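Local coordinates for protein C-type lectin domain family 4 member F (Mus musculus, PDB 6JJJ) that acts as a Kupffer cell receptor of the C-type lectin family, binding galactose and fucose, and could be involved in endocytosis, at residues 34-39 / 147-152; 80-85 / 129-134; 115-120 / 135-140. All coordinates share one frame; numbering follows the deposited sequence.

Contact 1: 34-39 / 147-152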
loop_
_atom_site.group_PDB
_atom_site.type_symbol
_atom_site.label_atom_id
_atom_site.label_comp_id
_atom_site.label_asym_id
_atom_site.label_seq_id
_atom_site.Cartn_x
_atom_site.Cartn_y
_atom_site.Cartn_z
ATOM N N ASN A 34 -4.648 -3.275 14.011
ATOM C CA ASN A 34 -3.708 -4.339 13.696
ATOM C C ASN A 34 -3.625 -4.562 12.192
ATOM O O ASN A 34 -4.506 -4.158 11.427
ATOM C CB ASN A 34 -4.093 -5.641 14.411
ATOM C CG ASN A 34 -4.143 -5.486 15.925
ATOM O OD1 ASN A 34 -3.102 -5.439 16.588
ATOM N ND2 ASN A 34 -5.350 -5.403 16.477
ATOM N N PHE A 35 -2.543 -5.217 11.781
ATOM C CA PHE A 35 -2.365 -5.661 10.406
ATOM C C PHE A 35 -2.572 -7.169 10.324
ATOM O O PHE A 35 -2.117 -7.919 11.193
ATOM C CB PHE A 35 -0.975 -5.295 9.884
ATOM C CG PHE A 35 -0.845 -3.859 9.462
ATOM C CD1 PHE A 35 -1.258 -3.450 8.204
ATOM C CD2 PHE A 35 -0.306 -2.917 10.327
ATOM C CE1 PHE A 35 -1.138 -2.127 7.817
ATOM C CE2 PHE A 35 -0.185 -1.593 9.946
ATOM C CZ PHE A 35 -0.600 -1.197 8.692
ATOM N N TYR A 36 -3.285 -7.603 9.289
ATOM C CA TYR A 36 -3.607 -9.007 9.087
ATOM C C TYR A 36 -3.031 -9.481 7.762
ATOM O O TYR A 36 -3.035 -8.742 6.772
ATOM C CB TYR A 36 -5.119 -9.233 9.101
ATOM C CG TYR A 36 -5.785 -8.862 10.400
ATOM C CD1 TYR A 36 -6.057 -7.537 10.715
ATOM C CD2 TYR A 36 -6.152 -9.840 11.312
ATOM C CE1 TYR A 36 -6.672 -7.202 11.906
ATOM C CE2 TYR A 36 -6.767 -9.514 12.499
ATOM C CZ TYR A 36 -7.025 -8.198 12.794
ATOM O OH TYR A 36 -7.640 -7.885 13.983
ATOM N N TYR A 37 -2.524 -10.713 7.753
ATOM C CA TYR A 37 -1.983 -11.338 6.552
ATOM C C TYR A 37 -2.730 -12.637 6.282
ATOM O O TYR A 37 -2.707 -13.552 7.112
ATOM C CB TYR A 37 -0.483 -11.603 6.701
ATOM C CG TYR A 37 0.122 -12.353 5.538
ATOM C CD1 TYR A 37 0.606 -11.681 4.424
ATOM C CD2 TYR A 37 0.208 -13.738 5.556
ATOM C CE1 TYR A 37 1.160 -12.370 3.358
ATOM C CE2 TYR A 37 0.760 -14.432 4.500
ATOM C CZ TYR A 37 1.233 -13.745 3.402
ATOM O OH TYR A 37 1.781 -14.443 2.350
ATOM N N PHE A 38 -3.370 -12.722 5.121
ATOM C CA PHE A 38 -4.075 -13.925 4.693
ATOM C C PHE A 38 -3.172 -14.687 3.731
ATOM O O PHE A 38 -2.815 -14.170 2.667
ATOM C CB PHE A 38 -5.416 -13.569 4.054
ATOM C CG PHE A 38 -6.348 -12.860 4.994
ATOM C CD1 PHE A 38 -6.221 -11.497 5.211
ATOM C CD2 PHE A 38 -7.330 -13.555 5.680
ATOM C CE1 PHE A 38 -7.064 -10.838 6.088
ATOM C CE2 PHE A 38 -8.179 -12.898 6.556
ATOM C CZ PHE A 38 -8.048 -11.542 6.759
ATOM N N SER A 39 -2.787 -15.901 4.118
ATOM C CA SER A 39 -1.722 -16.598 3.418
ATOM C C SER A 39 -2.180 -17.042 2.030
ATOM O O SER A 39 -3.374 -17.214 1.755
ATOM C CB SER A 39 -1.247 -17.808 4.226
ATOM O OG SER A 39 -2.261 -18.793 4.318
ATOM N N VAL A 147 -4.083 -17.028 9.085
ATOM C CA VAL A 147 -4.098 -15.571 9.163
ATOM C C VAL A 147 -3.233 -15.134 10.340
ATOM O O VAL A 147 -3.419 -15.605 11.466
ATOM C CB VAL A 147 -5.539 -15.034 9.295
ATOM C CG1 VAL A 147 -6.253 -15.715 10.455
ATOM C CG2 VAL A 147 -5.534 -13.526 9.454
ATOM N N CYS A 148 -2.298 -14.223 10.079
ATOM C CA CYS A 148 -1.460 -13.637 11.116
ATOM C C CYS A 148 -2.020 -12.283 11.539
ATOM O O CYS A 148 -2.696 -11.604 10.763
ATOM C CB CYS A 148 -0.018 -13.448 10.631
ATOM S SG CYS A 148 0.801 -14.893 9.898
ATOM N N LYS A 149 -1.722 -11.887 12.778
ATOM C CA LYS A 149 -2.097 -10.569 13.280
ATOM C C LYS A 149 -0.878 -9.871 13.868
ATOM O O LYS A 149 -0.044 -10.499 14.527
ATOM C CB LYS A 149 -3.209 -10.648 14.343
ATOM C CG LYS A 149 -3.630 -9.283 14.885
ATOM C CD LYS A 149 -5.045 -9.288 15.451
ATOM C CE LYS A 149 -5.086 -9.760 16.898
ATOM N NZ LYS A 149 -6.449 -9.610 17.487
ATOM N N LYS A 150 -0.797 -8.562 13.644
ATOM C CA LYS A 150 0.346 -7.763 14.061
ATOM C C LYS A 150 -0.141 -6.453 14.654
ATOM O O LYS A 150 -1.105 -5.860 14.164
ATOM C CB LYS A 150 1.288 -7.492 12.883
ATOM C CG LYS A 150 2.480 -6.619 13.230
ATOM C CD LYS A 150 3.389 -6.417 12.023
ATOM C CE LYS A 150 4.288 -7.623 11.781
ATOM N NZ LYS A 150 5.631 -7.442 12.413
ATOM N N SER A 151 0.533 -6.013 15.711
ATOM C CA SER A 151 0.163 -4.801 16.422
ATOM C C SER A 151 0.998 -3.622 15.940
ATOM O O SER A 151 2.130 -3.784 15.476
ATOM C CB SER A 151 0.358 -4.979 17.930
ATOM O OG SER A 151 -0.327 -6.125 18.404
ATOM N N THR A 152 0.416 -2.430 16.046
ATOM C CA THR A 152 1.100 -1.193 15.697
ATOM C C THR A 152 0.488 -0.055 16.501
ATOM O O THR A 152 -0.650 -0.144 16.973
ATOM C CB THR A 152 1.008 -0.881 14.195
ATOM O OG1 THR A 152 -0.291 -1.242 13.704
ATOM C CG2 THR A 152 2.085 -1.625 13.416
#

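Contact 2: 80-85 / 129-134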
loop_
_atom_site.group_PDB
_atom_site.type_symbol
_atom_site.label_atom_id
_atom_site.label_comp_id
_atom_site.label_asym_id
_atom_site.label_seq_id
_atom_site.Cartn_x
_atom_site.Cartn_y
_atom_site.Cartn_z
ATOM N N HIS A 80 -9.344 -21.155 7.449
ATOM C CA HIS A 80 -8.073 -20.530 7.793
ATOM C C HIS A 80 -7.729 -20.827 9.243
ATOM O O HIS A 80 -8.535 -20.565 10.142
ATOM C CB HIS A 80 -8.114 -19.004 7.616
ATOM C CG HIS A 80 -7.820 -18.520 6.231
ATOM N ND1 HIS A 80 -6.802 -19.034 5.461
ATOM C CD2 HIS A 80 -8.374 -17.522 5.501
ATOM C CE1 HIS A 80 -6.758 -18.393 4.307
ATOM N NE2 HIS A 80 -7.705 -17.474 4.303
ATOM N N TRP A 81 -6.522 -21.337 9.473
ATOM C CA TRP A 81 -6.045 -21.527 10.835
ATOM C C TRP A 81 -6.143 -20.238 11.640
ATOM O O TRP A 81 -6.136 -19.147 11.062
ATOM C CB TRP A 81 -4.588 -21.987 10.851
ATOM C CG TRP A 81 -4.353 -23.419 10.563
ATOM C CD1 TRP A 81 -3.464 -23.935 9.669
ATOM C CD2 TRP A 81 -4.997 -24.537 11.182
ATOM N NE1 TRP A 81 -3.512 -25.305 9.691
ATOM C CE2 TRP A 81 -4.450 -25.700 10.608
ATOM C CE3 TRP A 81 -5.987 -24.666 12.161
ATOM C CZ2 TRP A 81 -4.860 -26.978 10.981
ATOM C CZ3 TRP A 81 -6.391 -25.934 12.529
ATOM C CH2 TRP A 81 -5.829 -27.073 11.942
ATOM N N ILE A 82 -6.227 -20.348 12.968
ATOM C CA ILE A 82 -6.095 -19.211 13.868
ATOM C C ILE A 82 -5.374 -19.675 15.127
ATOM O O ILE A 82 -5.109 -20.864 15.320
ATOM C CB ILE A 82 -7.455 -18.572 14.215
ATOM C CG1 ILE A 82 -8.467 -19.637 14.636
ATOM C CG2 ILE A 82 -7.986 -17.779 13.026
ATOM C CD1 ILE A 82 -9.746 -19.066 15.211
ATOM N N GLY A 83 -5.078 -18.717 16.002
ATOM C CA GLY A 83 -4.188 -18.947 17.122
ATOM C C GLY A 83 -4.804 -19.534 18.375
ATOM O O GLY A 83 -4.334 -19.250 19.482
ATOM N N LEU A 84 -5.842 -20.349 18.225
ATOM C CA LEU A 84 -6.484 -21.008 19.353
ATOM C C LEU A 84 -6.089 -22.480 19.400
ATOM O O LEU A 84 -5.836 -23.105 18.366
ATOM C CB LEU A 84 -8.005 -20.883 19.262
ATOM C CG LEU A 84 -8.782 -21.015 20.574
ATOM C CD1 LEU A 84 -8.354 -19.951 21.572
ATOM C CD2 LEU A 84 -10.283 -20.937 20.318
ATOM N N THR A 85 -6.018 -23.021 20.615
ATOM C CA THR A 85 -5.665 -24.424 20.790
ATOM C C THR A 85 -5.813 -24.826 22.251
ATOM O O THR A 85 -5.576 -24.024 23.159
ATOM C CB THR A 85 -4.228 -24.701 20.316
ATOM O OG1 THR A 85 -3.857 -26.044 20.658
ATOM C CG2 THR A 85 -3.250 -23.721 20.957
ATOM N N VAL A 129 -7.633 -24.735 15.782
ATOM C CA VAL A 129 -8.871 -24.121 15.320
ATOM C C VAL A 129 -8.633 -23.401 14.002
ATOM O O VAL A 129 -7.648 -22.672 13.852
ATOM C CB VAL A 129 -9.433 -23.140 16.370
ATOM C CG1 VAL A 129 -10.713 -22.495 15.869
ATOM C CG2 VAL A 129 -9.654 -23.849 17.697
ATOM N N HIS A 130 -9.547 -23.596 13.052
ATOM C CA HIS A 130 -9.585 -22.815 11.822
ATOM C C HIS A 130 -10.977 -22.209 11.678
ATOM O O HIS A 130 -11.886 -22.495 12.466
ATOM C CB HIS A 130 -9.209 -23.665 10.599
ATOM C CG HIS A 130 -10.092 -24.855 10.382
ATOM N ND1 HIS A 130 -9.674 -25.964 9.677
ATOM C CD2 HIS A 130 -11.366 -25.111 10.762
ATOM C CE1 HIS A 130 -10.650 -26.853 9.639
ATOM N NE2 HIS A 130 -11.688 -26.360 10.289
ATOM N N VAL A 131 -11.153 -21.372 10.656
ATOM C CA VAL A 131 -12.405 -20.642 10.463
ATOM C C VAL A 131 -12.813 -20.702 8.998
ATOM O O VAL A 131 -12.010 -20.389 8.113
ATOM C CB VAL A 131 -12.273 -19.170 10.907
ATOM C CG1 VAL A 131 -13.620 -18.463 10.849
ATOM C CG2 VAL A 131 -11.667 -19.085 12.299
ATOM N N ARG A 132 -14.070 -21.077 8.747
ATOM C CA ARG A 132 -14.713 -20.891 7.450
ATOM C C ARG A 132 -15.854 -19.889 7.546
ATOM O O ARG A 132 -15.867 -18.880 6.832
ATOM C CB ARG A 132 -15.219 -22.239 6.918
ATOM N N GLN A 133 -16.826 -20.148 8.422
ATOM C CA GLN A 133 -17.775 -19.143 8.879
ATOM C C GLN A 133 -17.962 -19.163 10.388
ATOM O O GLN A 133 -18.506 -18.201 10.938
ATOM C CB GLN A 133 -19.147 -19.324 8.215
ATOM C CG GLN A 133 -19.291 -18.591 6.901
ATOM C CD GLN A 133 -20.741 -18.275 6.580
ATOM O OE1 GLN A 133 -21.649 -18.634 7.331
ATOM N NE2 GLN A 133 -20.957 -17.533 5.500
ATOM N N GLN A 134 -17.530 -20.222 11.065
ATOM C CA GLN A 134 -17.519 -20.298 12.516
ATOM C C GLN A 134 -16.401 -21.269 12.870
ATOM O O GLN A 134 -16.000 -22.102 12.052
ATOM C CB GLN A 134 -18.880 -20.744 13.062
ATOM C CG GLN A 134 -20.010 -19.719 12.825
ATOM C CD GLN A 134 -21.171 -19.893 13.787
ATOM O OE1 GLN A 134 -21.513 -21.012 14.160
ATOM N NE2 GLN A 134 -21.837 -18.791 14.121
#

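Contact 3: 115-120 / 135-140. With CA (calcium ion), chain H; CA (calcium ion), chain G.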
loop_
_atom_site.group_PDB
_atom_site.type_symbol
_atom_site.label_atom_id
_atom_site.label_comp_id
_atom_site.label_asym_id
_atom_site.label_seq_id
_atom_site.Cartn_x
_atom_site.Cartn_y
_atom_site.Cartn_z
ATOM N N PRO A 115 -16.570 -27.070 20.058
ATOM C CA PRO A 115 -15.642 -28.100 19.573
ATOM C C PRO A 115 -16.087 -29.529 19.876
ATOM O O PRO A 115 -16.771 -29.774 20.869
ATOM C CB PRO A 115 -14.338 -27.780 20.319
ATOM C CG PRO A 115 -14.792 -27.123 21.590
ATOM C CD PRO A 115 -16.034 -26.344 21.230
ATOM N N ASP A 116 -15.683 -30.467 19.015
ATOM C CA ASP A 116 -15.994 -31.874 19.204
ATOM C C ASP A 116 -14.774 -32.718 19.544
ATOM O O ASP A 116 -14.934 -33.802 20.111
ATOM C CB ASP A 116 -16.655 -32.446 17.940
ATOM C CG ASP A 116 -15.802 -32.259 16.701
ATOM O OD1 ASP A 116 -14.729 -31.629 16.814
ATOM O OD2 ASP A 116 -16.209 -32.728 15.616
ATOM N N ASN A 117 -13.572 -32.253 19.212
ATOM C CA ASN A 117 -12.344 -32.993 19.497
ATOM C C ASN A 117 -12.368 -34.355 18.808
ATOM O O ASN A 117 -12.019 -35.381 19.399
ATOM C CB ASN A 117 -12.124 -33.151 21.002
ATOM C CG ASN A 117 -10.674 -33.406 21.349
ATOM O OD1 ASN A 117 -9.769 -32.874 20.702
ATOM N ND2 ASN A 117 -10.441 -34.224 22.371
ATOM N N TRP A 118 -12.795 -34.364 17.548
ATOM C CA TRP A 118 -12.985 -35.608 16.817
ATOM C C TRP A 118 -11.672 -36.380 16.733
ATOM O O TRP A 118 -10.584 -35.799 16.688
ATOM C CB TRP A 118 -13.518 -35.305 15.417
ATOM C CG TRP A 118 -14.117 -36.476 14.721
ATOM C CD1 TRP A 118 -15.267 -37.131 15.057
ATOM C CD2 TRP A 118 -13.608 -37.133 13.554
ATOM N NE1 TRP A 118 -15.502 -38.157 14.175
ATOM C CE2 TRP A 118 -14.498 -38.179 13.242
ATOM C CE3 TRP A 118 -12.485 -36.938 12.744
ATOM C CZ2 TRP A 118 -14.299 -39.030 12.157
ATOM C CZ3 TRP A 118 -12.291 -37.784 11.665
ATOM C CH2 TRP A 118 -13.193 -38.815 11.383
ATOM N N ARG A 119 -11.781 -37.705 16.725
ATOM C CA ARG A 119 -10.613 -38.576 16.634
ATOM C C ARG A 119 -10.356 -38.882 15.163
ATOM O O ARG A 119 -11.164 -39.551 14.511
ATOM C CB ARG A 119 -10.828 -39.860 17.432
ATOM C CG ARG A 119 -9.553 -40.657 17.697
ATOM C CD ARG A 119 -9.262 -41.699 16.622
ATOM N NE ARG A 119 -8.046 -42.452 16.934
ATOM C CZ ARG A 119 -7.459 -43.315 16.111
ATOM N NH1 ARG A 119 -7.973 -43.547 14.910
ATOM N NH2 ARG A 119 -6.354 -43.944 16.486
ATOM N N HIS A 120 -9.225 -38.412 14.645
ATOM C CA HIS A 120 -8.912 -38.626 13.242
ATOM C C HIS A 120 -8.274 -39.996 13.041
ATOM O O HIS A 120 -7.808 -40.644 13.980
ATOM C CB HIS A 120 -7.979 -37.530 12.721
ATOM C CG HIS A 120 -8.684 -36.260 12.359
ATOM N ND1 HIS A 120 -8.803 -35.822 11.057
ATOM C CD2 HIS A 120 -9.328 -35.346 13.124
ATOM C CE1 HIS A 120 -9.476 -34.685 11.037
ATOM N NE2 HIS A 120 -9.806 -34.375 12.278
ATOM N N TRP A 135 -15.890 -21.153 14.089
ATOM C CA TRP A 135 -14.709 -21.916 14.459
ATOM C C TRP A 135 -14.976 -23.417 14.393
ATOM O O TRP A 135 -16.112 -23.880 14.499
ATOM C CB TRP A 135 -14.252 -21.553 15.867
ATOM C CG TRP A 135 -13.909 -20.125 16.035
ATOM C CD1 TRP A 135 -13.826 -19.181 15.056
ATOM C CD2 TRP A 135 -13.595 -19.464 17.262
ATOM N NE1 TRP A 135 -13.482 -17.969 15.598
ATOM C CE2 TRP A 135 -13.333 -18.116 16.952
ATOM C CE3 TRP A 135 -13.510 -19.880 18.593
ATOM C CZ2 TRP A 135 -12.991 -17.181 17.924
ATOM C CZ3 TRP A 135 -13.173 -18.952 19.557
ATOM C CH2 TRP A 135 -12.916 -17.617 19.219
ATOM N N ASN A 136 -13.900 -24.179 14.205
ATOM C CA ASN A 136 -13.955 -25.632 14.310
ATOM C C ASN A 136 -12.584 -26.119 14.752
ATOM O O ASN A 136 -11.574 -25.764 14.136
ATOM C CB ASN A 136 -14.342 -26.290 12.981
ATOM C CG ASN A 136 -14.156 -27.798 13.006
ATOM O OD1 ASN A 136 -14.450 -28.456 14.007
ATOM N ND2 ASN A 136 -13.659 -28.353 11.904
ATOM N N ASP A 137 -12.538 -26.899 15.830
ATOM C CA ASP A 137 -11.278 -27.509 16.234
ATOM C C ASP A 137 -10.917 -28.615 15.246
ATOM O O ASP A 137 -11.789 -29.306 14.712
ATOM C CB ASP A 137 -11.356 -28.040 17.667
ATOM C CG ASP A 137 -12.271 -29.233 17.819
ATOM O OD1 ASP A 137 -13.185 -29.419 16.991
ATOM O OD2 ASP A 137 -12.065 -29.984 18.795
ATOM N N MET A 138 -9.621 -28.762 14.980
ATOM C CA MET A 138 -9.159 -29.575 13.866
ATOM C C MET A 138 -7.837 -30.231 14.232
ATOM O O MET A 138 -7.133 -29.791 15.143
ATOM C CB MET A 138 -9.012 -28.715 12.599
ATOM C CG MET A 138 -8.531 -29.452 11.373
ATOM S SD MET A 138 -9.681 -30.766 10.908
ATOM C CE MET A 138 -8.719 -31.640 9.679
ATOM N N ALA A 139 -7.512 -31.299 13.507
ATOM C CA ALA A 139 -6.223 -31.953 13.675
ATOM C C ALA A 139 -5.111 -31.002 13.252
ATOM O O ALA A 139 -5.125 -30.466 12.140
ATOM C CB ALA A 139 -6.167 -33.237 12.851
ATOM N N CYS A 140 -4.152 -30.778 14.151
ATOM C CA CYS A 140 -3.145 -29.754 13.903
ATOM C C CYS A 140 -2.253 -30.113 12.722
ATOM O O CYS A 140 -1.824 -29.223 11.980
ATOM C CB CYS A 140 -2.314 -29.529 15.166
ATOM S SG CYS A 140 -3.283 -28.956 16.596
HETATM CA CA CA H . -13.946 -30.764 14.653
HETATM CA CA CA G . -8.671 -30.492 21.772
HETATM O O HOH W 1 -15.263 -31.689 13.030
#

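Contact 1: 34-39 / 147-152
The F38 ring carries V147 CG2 over one face: this methyl lies 4.2 Å from the ring centroid, 17° off the normal and displaced toward the rim, which makes it a CH-pi contact. The same V147 CG2 sits at the edge of the Y36 ring, close to its plane and 4.2 Å from Y36 CD2. It stands anti to the V147 backbone N and reaches both rings, since Y36, F38 and V147 lie on the same sheet face. K149 runs alongside Y36, with K149 CD 3.4 Å from Y36 CE2; the lysine chain then bends (chi3 85°, moving CE), and K149 NZ and Y36 OH converge on E67, by a salt bridge and a hydrogen bond to the same carboxylate oxygen. T152 OG1, hydrogen-bonded to G33 O, comes within 3.8 Å of F35 CD2, obliquely to that ring.

Antiparallel backbone pairing, with the strand axes at 158°, places Y36, F38, V147 and K149 on one face and F35, Y37, C148 and K150 on the other. F35 N donates to K150 O over 2.9 Å, and K150 N returns a bond to F35 O; Y37 N donates to C148 O at 3.1 Å, and C148 N to Y37 O. Joining an early strand to the closing strand in this way is characteristic of the C-type lectin domain.

Strands 28-31 and 58-59 flank the pair within the sheet. Helix 65-75 covers the face of F38 and V147 through L71, while L23 of helix 9-25 meets F35 and K150 on the other face, where C148 is disulfide-bonded to C52 in helix 45-54.

Contact 2: 80-85 / 129-134
H80 pairs with V131 in antiparallel, hydrogen-bonded fashion, H80 N donating to V131 O at 2.9 Å and V131 N returning to H80 O at 2.8 Å, before I82 N binds V129 O at 2.9 Å, with the strand axes at 135°. This is the central pairing of the second antiparallel sheet of the C-type lectin fold. In the return bond the donor V131 N lies above the carbonyl plane of H80, 38° out of it.

I82, V129 and V131 share one sheet face. I82 CG1 sits between its backbone N and carbonyl carbon (chi1 49°), and from there I82 CD1 touches both valines, V131 CG2 at 3.5 Å and V129 CG1 at 3.6 Å.

W81 and H130 occupy the other face, their rings oblique with centroids 5.5 Å apart, and Y144 meets each of them edge-to-face. H130 NE2 is hydrogen-bonded to N136 ND2, so this histidine is a second-shell partner of a calcium ligand. The indole turns its edge to the V129 carbonyl, W81 CE3 approaching V129 O to 3.1 Å. Further along, L84 and V129 run alongside each other in the same direction, with L84 CB 3.7 Å from V129 CG2.

Contact 3: 115-120 / 135-140
D116 and D137 meet at one calcium ion, which D116 OD1 binds at 2.5 Å and D137 OD1 at 2.8 Å, their carboxylate planes turned 49° apart. D137 grips the metal twice, its backbone O lying 2.6 Å from the calcium, and N136 OD1 binds at 2.4 Å. A water at 2.3 Å from the calcium also donates a hydrogen bond to D116 OD2, and E126 completes the coordination.

The second oxygen of D137 turns to the 115-120 backbone: N117 N donates to the syn lone pair of D137 OD2 over 2.8 Å. A weak bond from D116 N to D137 OD1 adds to this grip. N117 OD1 lies 2.8 Å from a second calcium, also bound by D86, E90 and D127 and by the backbone O of E126.

Further out, the H120 ring is sandwiched. A139 CB sits over the centre of one face, 3.8 Å from the centroid, and W118 CE3 lies over the opposite face, toward the rim. H120 NE2 is hydrogen-bonded to E126 OE2, while E126 OE1 binds the first calcium.

P115, after a cis peptide bond, and D116 belong to the QPD motif, and W135-D137 form the WND motif. This is consistent with the sugar-binding calcium site of galactose-type C-type lectins. The metal probably offsets the repulsion between the two aspartates, and its water may mark a sugar hydroxyl position.

In the fold
Along the chain, contact 1 closes a long loop within which contacts 2 and 3 are both nested, and these two cross because their segments alternate. Contact 1 belongs to the first antiparallel sheet. Contact 2 joins the middle strands of the second, and contact 3 ties that sheet's outer strand, 135-138, to the calcium-binding loop. Centres of contacts 1 and 2 lie 14 Å apart, touching where V147 packs on I82; contacts 2 and 3 lie 10 Å apart, linked by a probable hydrogen bond between H130 O and N136 N. Contacts 1 and 3, with centres 24 Å apart, do not touch, which separates the domain's closing strands from its calcium sites.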